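Local coordinates for glutaredoxin related protein (Sulfolobus solfataricus, PDB 4MNN) that probably catalyses thiol-disulfide exchange, as an atypical protein disulfide oxidoreductase built on the thioredoxin fold, at residues V103-P109 and L133-T139; Y10-I14 and L75-V79. One frame throughout, in Å; residues are numbered along the deposited sequence.

Contact 1 of 2, residues V103-P109 and L133-T139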
loop_
_atom_site.group_PDB
_atom_site.type_symbol
_atom_site.label_atom_id
_atom_site.label_comp_id
_atom_site.label_asym_id
_atom_site.label_seq_id
_atom_site.Cartn_x
_atom_site.Cartn_y
_atom_site.Cartn_z
ATOM N N VAL A 103 -10.201 0.695 6.090
ATOM C CA VAL A 103 -10.385 0.942 4.667
ATOM C C VAL A 103 -9.594 -0.188 4.008
ATOM O O VAL A 103 -8.375 -0.283 4.191
ATOM C CB VAL A 103 -9.793 2.314 4.206
ATOM C CG1 VAL A 103 -9.993 2.488 2.665
ATOM C CG2 VAL A 103 -10.480 3.450 4.956
ATOM N N LYS A 104 -10.278 -1.075 3.286
ATOM C CA LYS A 104 -9.610 -2.162 2.583
ATOM C C LYS A 104 -9.822 -2.024 1.101
ATOM O O LYS A 104 -10.959 -1.905 0.631
ATOM C CB LYS A 104 -10.144 -3.525 3.013
ATOM C CG LYS A 104 -9.867 -3.777 4.486
ATOM C CD LYS A 104 -10.479 -5.078 4.984
ATOM C CE LYS A 104 -10.055 -5.246 6.463
ATOM N NZ LYS A 104 -10.341 -6.584 6.966
ATOM N N LEU A 105 -8.722 -2.072 0.371
ATOM C CA LEU A 105 -8.770 -1.971 -1.082
ATOM C C LEU A 105 -8.354 -3.313 -1.671
ATOM O O LEU A 105 -7.299 -3.824 -1.323
ATOM C CB LEU A 105 -7.785 -0.895 -1.576
ATOM C CG LEU A 105 -7.608 -0.901 -3.108
ATOM C CD1 LEU A 105 -8.922 -0.502 -3.773
ATOM C CD2 LEU A 105 -6.485 0.084 -3.552
ATOM N N PHE A 106 -9.197 -3.894 -2.516
ATOM C CA PHE A 106 -8.866 -5.123 -3.208
ATOM C C PHE A 106 -8.437 -4.780 -4.621
ATOM O O PHE A 106 -9.102 -4.005 -5.304
ATOM C CB PHE A 106 -10.075 -6.062 -3.233
ATOM C CG PHE A 106 -10.413 -6.597 -1.848
ATOM C CD1 PHE A 106 -9.904 -7.815 -1.425
ATOM C CD2 PHE A 106 -11.116 -5.812 -0.941
ATOM C CE1 PHE A 106 -10.081 -8.245 -0.119
ATOM C CE2 PHE A 106 -11.303 -6.225 0.379
ATOM C CZ PHE A 106 -10.778 -7.449 0.782
ATOM N N VAL A 107 -7.330 -5.382 -5.049
ATOM C CA VAL A 107 -6.808 -5.185 -6.393
ATOM C C VAL A 107 -6.326 -6.524 -6.959
ATOM O O VAL A 107 -6.344 -7.549 -6.270
ATOM C CB VAL A 107 -5.540 -4.245 -6.381
ATOM C CG1 VAL A 107 -5.858 -2.897 -5.720
ATOM C CG2 VAL A 107 -4.365 -4.940 -5.625
ATOM N N THR A 108 -5.936 -6.499 -8.234
ATOM C CA THR A 108 -5.268 -7.629 -8.892
ATOM C C THR A 108 -4.294 -6.966 -9.869
ATOM O O THR A 108 -4.436 -5.785 -10.173
ATOM C CB THR A 108 -6.224 -8.564 -9.685
ATOM O OG1 THR A 108 -6.795 -7.851 -10.802
ATOM C CG2 THR A 108 -7.328 -9.052 -8.768
ATOM N N PRO A 109 -3.266 -7.700 -10.339
ATOM C CA PRO A 109 -2.284 -7.156 -11.284
ATOM C C PRO A 109 -2.944 -6.730 -12.598
ATOM O O PRO A 109 -2.671 -5.646 -13.115
ATOM C CB PRO A 109 -1.316 -8.323 -11.484
ATOM C CG PRO A 109 -1.282 -8.946 -10.134
ATOM C CD PRO A 109 -2.777 -8.959 -9.746
ATOM N N LEU A 133 -5.487 1.627 6.652
ATOM C CA LEU A 133 -5.481 1.162 5.263
ATOM C C LEU A 133 -4.801 -0.184 5.060
ATOM O O LEU A 133 -3.670 -0.395 5.487
ATOM C CB LEU A 133 -4.771 2.210 4.358
ATOM C CG LEU A 133 -4.660 1.816 2.868
ATOM C CD1 LEU A 133 -6.076 1.722 2.289
ATOM C CD2 LEU A 133 -3.805 2.845 2.105
ATOM N N GLU A 134 -5.493 -1.094 4.398
ATOM C CA GLU A 134 -4.924 -2.403 4.061
ATOM C C GLU A 134 -5.245 -2.632 2.604
ATOM O O GLU A 134 -6.379 -2.347 2.175
ATOM C CB GLU A 134 -5.553 -3.504 4.926
ATOM C CG GLU A 134 -5.086 -3.364 6.403
ATOM C CD GLU A 134 -5.735 -4.353 7.353
ATOM O OE1 GLU A 134 -6.968 -4.313 7.522
ATOM O OE2 GLU A 134 -4.994 -5.160 7.932
ATOM N N ILE A 135 -4.273 -3.133 1.843
ATOM C CA ILE A 135 -4.486 -3.399 0.418
ATOM C C ILE A 135 -4.345 -4.889 0.269
ATOM O O ILE A 135 -3.468 -5.465 0.879
ATOM C CB ILE A 135 -3.389 -2.769 -0.458
ATOM C CG1 ILE A 135 -3.099 -1.335 0.005
ATOM C CG2 ILE A 135 -3.817 -2.844 -1.938
ATOM C CD1 ILE A 135 -4.250 -0.374 -0.134
ATOM N N TYR A 136 -5.209 -5.509 -0.529
ATOM C CA TYR A 136 -5.138 -6.956 -0.745
ATOM C C TYR A 136 -5.088 -7.312 -2.210
ATOM O O TYR A 136 -5.920 -6.849 -2.966
ATOM C CB TYR A 136 -6.378 -7.661 -0.194
ATOM C CG TYR A 136 -6.546 -7.563 1.301
ATOM C CD1 TYR A 136 -7.143 -6.436 1.893
ATOM C CD2 TYR A 136 -6.108 -8.602 2.125
ATOM C CE1 TYR A 136 -7.308 -6.346 3.278
ATOM C CE2 TYR A 136 -6.258 -8.521 3.520
ATOM C CZ TYR A 136 -6.859 -7.397 4.084
ATOM O OH TYR A 136 -7.002 -7.321 5.453
ATOM N N ASP A 137 -4.111 -8.131 -2.594
ATOM C CA ASP A 137 -4.036 -8.671 -3.953
ATOM C C ASP A 137 -5.058 -9.838 -3.870
ATOM O O ASP A 137 -4.815 -10.872 -3.221
ATOM C CB ASP A 137 -2.649 -9.235 -4.262
ATOM C CG ASP A 137 -2.570 -9.898 -5.661
ATOM O OD1 ASP A 137 -3.584 -10.403 -6.171
ATOM O OD2 ASP A 137 -1.477 -9.953 -6.244
ATOM N N ALA A 138 -6.213 -9.626 -4.488
ATOM C CA ALA A 138 -7.313 -10.577 -4.470
ATOM C C ALA A 138 -6.996 -11.940 -5.081
ATOM O O ALA A 138 -7.726 -12.906 -4.822
ATOM C CB ALA A 138 -8.520 -9.952 -5.178
ATOM N N THR A 139 -5.951 -12.011 -5.917
ATOM C CA THR A 139 -5.565 -13.296 -6.529
ATOM C C THR A 139 -4.788 -14.135 -5.539
ATOM O O THR A 139 -4.799 -15.377 -5.587
ATOM C CB THR A 139 -4.677 -13.101 -7.812
ATOM O OG1 THR A 139 -3.396 -12.539 -7.465
ATOM C CG2 THR A 139 -5.392 -12.196 -8.788
#
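Val103, Leu105 and Val107 lie on one face of the sheet beside Leu133 and Ile135. Val103 CG1 meets Leu133 CD1 at 4.0 Å and Leu105 CB meets Ile135 CD1 at 3.9 Å, while Val107 CG2 is a looser 4.3 Å from Ile135 CG2. Branched aliphatic residues suit this face, because helix 114-127 covers it: Leu105 packs on Leu121, and Val107 touches Cys114 of the Cys111-Cys114 disulfide. The backbones beneath are parallel, their axes 4.7 Å apart at closest approach and 19° from aligned. Five hydrogen bonds join them in the alternating parallel pattern, in which Leu105 gives its N to Glu134 O (3.0 Å) and receives Tyr136 N on its own O (2.8 Å). With the helix as crossover, these strands form the beta-alpha-beta unit that carries the CxxC motif of a thioredoxin fold. The last rung pairs Val107 with Asp137: Val107 N donates to Tyr136 O (2.9 Å), and Val107 O receives Ala138 N (2.7 Å). On the other face the Phe106 and Tyr136 rings are nearly parallel (11°) but slid apart, with centroids 5.1 Å from each other; Tyr136 also stacks on Tyr63. Farther along this face come charges: Lys104 NZ stands 4.1 Å from Glu134 OE1, too far for a salt bridge; the lysine instead forms one with Asp160, and Glu134 OE2 hydrogen-bonds to Tyr63. At the C-terminal end Asp137, a short acceptor well suited to a turn, takes Thr139 N on OD1 (2.9 Å) in an Asx turn, and Thr139 OG1 reaches the same OD1 at 2.5 Å.

Contact 2 of 2, residues Y10-I14 and L75-V79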
loop_
_atom_site.group_PDB
_atom_site.type_symbol
_atom_site.label_atom_id
_atom_site.label_comp_id
_atom_site.label_asym_id
_atom_site.label_seq_id
_atom_site.Cartn_x
_atom_site.Cartn_y
_atom_site.Cartn_z
ATOM N N TYR A 10 13.954 5.912 -7.739
ATOM C CA TYR A 10 12.958 6.423 -6.812
ATOM C C TYR A 10 13.450 6.536 -5.391
ATOM O O TYR A 10 13.133 7.493 -4.706
ATOM C CB TYR A 10 11.716 5.527 -6.787
ATOM C CG TYR A 10 10.735 5.836 -7.884
ATOM C CD1 TYR A 10 10.956 5.405 -9.180
ATOM C CD2 TYR A 10 9.593 6.618 -7.626
ATOM C CE1 TYR A 10 10.078 5.738 -10.213
ATOM C CE2 TYR A 10 8.710 6.953 -8.650
ATOM C CZ TYR A 10 8.961 6.511 -9.942
ATOM O OH TYR A 10 8.097 6.856 -10.962
ATOM N N LEU A 11 14.255 5.572 -4.960
ATOM C CA LEU A 11 14.657 5.538 -3.569
ATOM C C LEU A 11 16.008 6.061 -3.152
ATOM O O LEU A 11 16.192 6.437 -1.985
ATOM C CB LEU A 11 14.496 4.113 -3.066
ATOM C CG LEU A 11 13.108 3.515 -3.349
ATOM C CD1 LEU A 11 13.005 2.159 -2.669
ATOM C CD2 LEU A 11 11.996 4.455 -2.847
ATOM N N ASN A 12 16.948 6.101 -4.083
ATOM C CA ASN A 12 18.280 6.550 -3.721
ATOM C C ASN A 12 18.299 7.904 -3.012
ATOM O O ASN A 12 19.089 8.086 -2.108
ATOM C CB ASN A 12 19.209 6.580 -4.946
ATOM C CG ASN A 12 20.667 6.782 -4.556
ATOM O OD1 ASN A 12 21.138 6.222 -3.555
ATOM N ND2 ASN A 12 21.392 7.571 -5.345
ATOM N N ALA A 13 17.438 8.835 -3.392
ATOM C CA ALA A 13 17.440 10.153 -2.746
ATOM C C ALA A 13 16.877 10.083 -1.322
ATOM O O ALA A 13 17.505 10.565 -0.354
ATOM C CB ALA A 13 16.629 11.143 -3.571
ATOM N N ILE A 14 15.706 9.459 -1.197
ATOM C CA ILE A 14 15.050 9.365 0.096
ATOM C C ILE A 14 15.837 8.562 1.105
ATOM O O ILE A 14 15.336 8.265 2.188
ATOM C CB ILE A 14 13.626 8.776 -0.026
ATOM C CG1 ILE A 14 13.698 7.296 -0.370
ATOM C CG2 ILE A 14 12.827 9.551 -1.082
ATOM C CD1 ILE A 14 12.393 6.586 -0.213
ATOM N N LEU A 75 6.238 2.577 -5.027
ATOM C CA LEU A 75 7.457 3.374 -4.923
ATOM C C LEU A 75 7.117 4.839 -4.718
ATOM O O LEU A 75 7.782 5.529 -3.954
ATOM C CB LEU A 75 8.314 3.239 -6.196
ATOM C CG LEU A 75 8.947 1.865 -6.358
ATOM C CD1 LEU A 75 9.617 1.783 -7.694
ATOM C CD2 LEU A 75 9.912 1.606 -5.195
ATOM N N ASN A 76 6.096 5.332 -5.406
ATOM C CA ASN A 76 5.702 6.715 -5.225
ATOM C C ASN A 76 5.282 6.981 -3.789
ATOM O O ASN A 76 5.528 8.068 -3.244
ATOM C CB ASN A 76 4.512 7.057 -6.110
ATOM C CG ASN A 76 4.887 7.903 -7.290
ATOM O OD1 ASN A 76 5.910 7.692 -7.908
ATOM N ND2 ASN A 76 4.018 8.846 -7.639
ATOM N N SER A 77 4.599 6.024 -3.175
ATOM C CA SER A 77 4.149 6.254 -1.822
ATOM C C SER A 77 5.329 6.333 -0.894
ATOM O O SER A 77 5.311 7.083 0.075
ATOM C CB SER A 77 3.189 5.157 -1.318
ATOM O OG SER A 77 3.838 3.901 -1.116
ATOM N N LEU A 78 6.360 5.529 -1.144
ATOM C CA LEU A 78 7.530 5.582 -0.262
ATOM C C LEU A 78 8.152 6.987 -0.272
ATOM O O LEU A 78 8.522 7.541 0.773
ATOM C CB LEU A 78 8.568 4.568 -0.749
ATOM C CG LEU A 78 8.622 3.168 -0.081
ATOM C CD1 LEU A 78 7.344 2.765 0.533
ATOM C CD2 LEU A 78 9.150 2.142 -1.074
ATOM N N VAL A 79 8.305 7.535 -1.469
ATOM C CA VAL A 79 8.903 8.864 -1.597
ATOM C C VAL A 79 8.019 9.925 -0.944
ATOM O O VAL A 79 8.514 10.798 -0.240
ATOM C CB VAL A 79 9.120 9.190 -3.090
ATOM C CG1 VAL A 79 9.641 10.645 -3.262
ATOM C CG2 VAL A 79 10.083 8.162 -3.694
#
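Tyr10 opens the contact with its CA-to-CB bond directed toward helix 71-83. Its ring is broad enough to span a helical turn: Leu75 CB lies 4.3 Å from the ring centroid, an off-centre CH-pi contact, whereas Asn76 OD1 approaches the ring edge, 3.0 Å from Tyr10 CE2. A carbonyl oxygen is at home there, facing the slightly positive rim of ring hydrogens. The backbone takes part as well, for Tyr10 O sits 3.3 Å from Val79 CG2. Leu11, the next residue, starts off sideways, but its branched end reaches helix 71-83, placing CD1 4.0 Å from Leu75 CD2 and CD2 4.0 Å from Leu78 CB. Positions 75, 78 and 79 follow the i, i+3, i+4 spacing that gathers side chains along one side of an alpha-helix, and here that side receives helix 4-11 in the N-terminal thioredoxin-like half of the protein. Phe33 of helix 27-33 touches Leu11, Leu75 and Leu78, so three helices share this apolar seam. Three residues on, Ile14 again directs its CA-to-CB bond toward helix 71-83. The beta-branched isoleucine reaches two neighbours, with CG2 4.0 Å from Val79 CG1 and CD1 4.4 Å from Leu78 CB.

In the fold
Contacts 1 and 2 sit on opposite sides of the centre of the chain, one in each thioredoxin-like half, with centres 21 Å apart and nearest atoms about 8 Å apart. They follow one another in sequence: the segments of contact 2 both precede those of contact 1. Strand 57-63 bridges the space between them, its Tyr60 bonding to Ser77 on the helix of contact 2 and touching Leu133 in contact 1. Contact 1 borders the CxxC disulfide, Cys111-Cys114, the probable redox centre, whereas contact 2 packs segment 10-14 on helix 71-83 in the other half, where the second disulfide, Cys24-Cys45, is found.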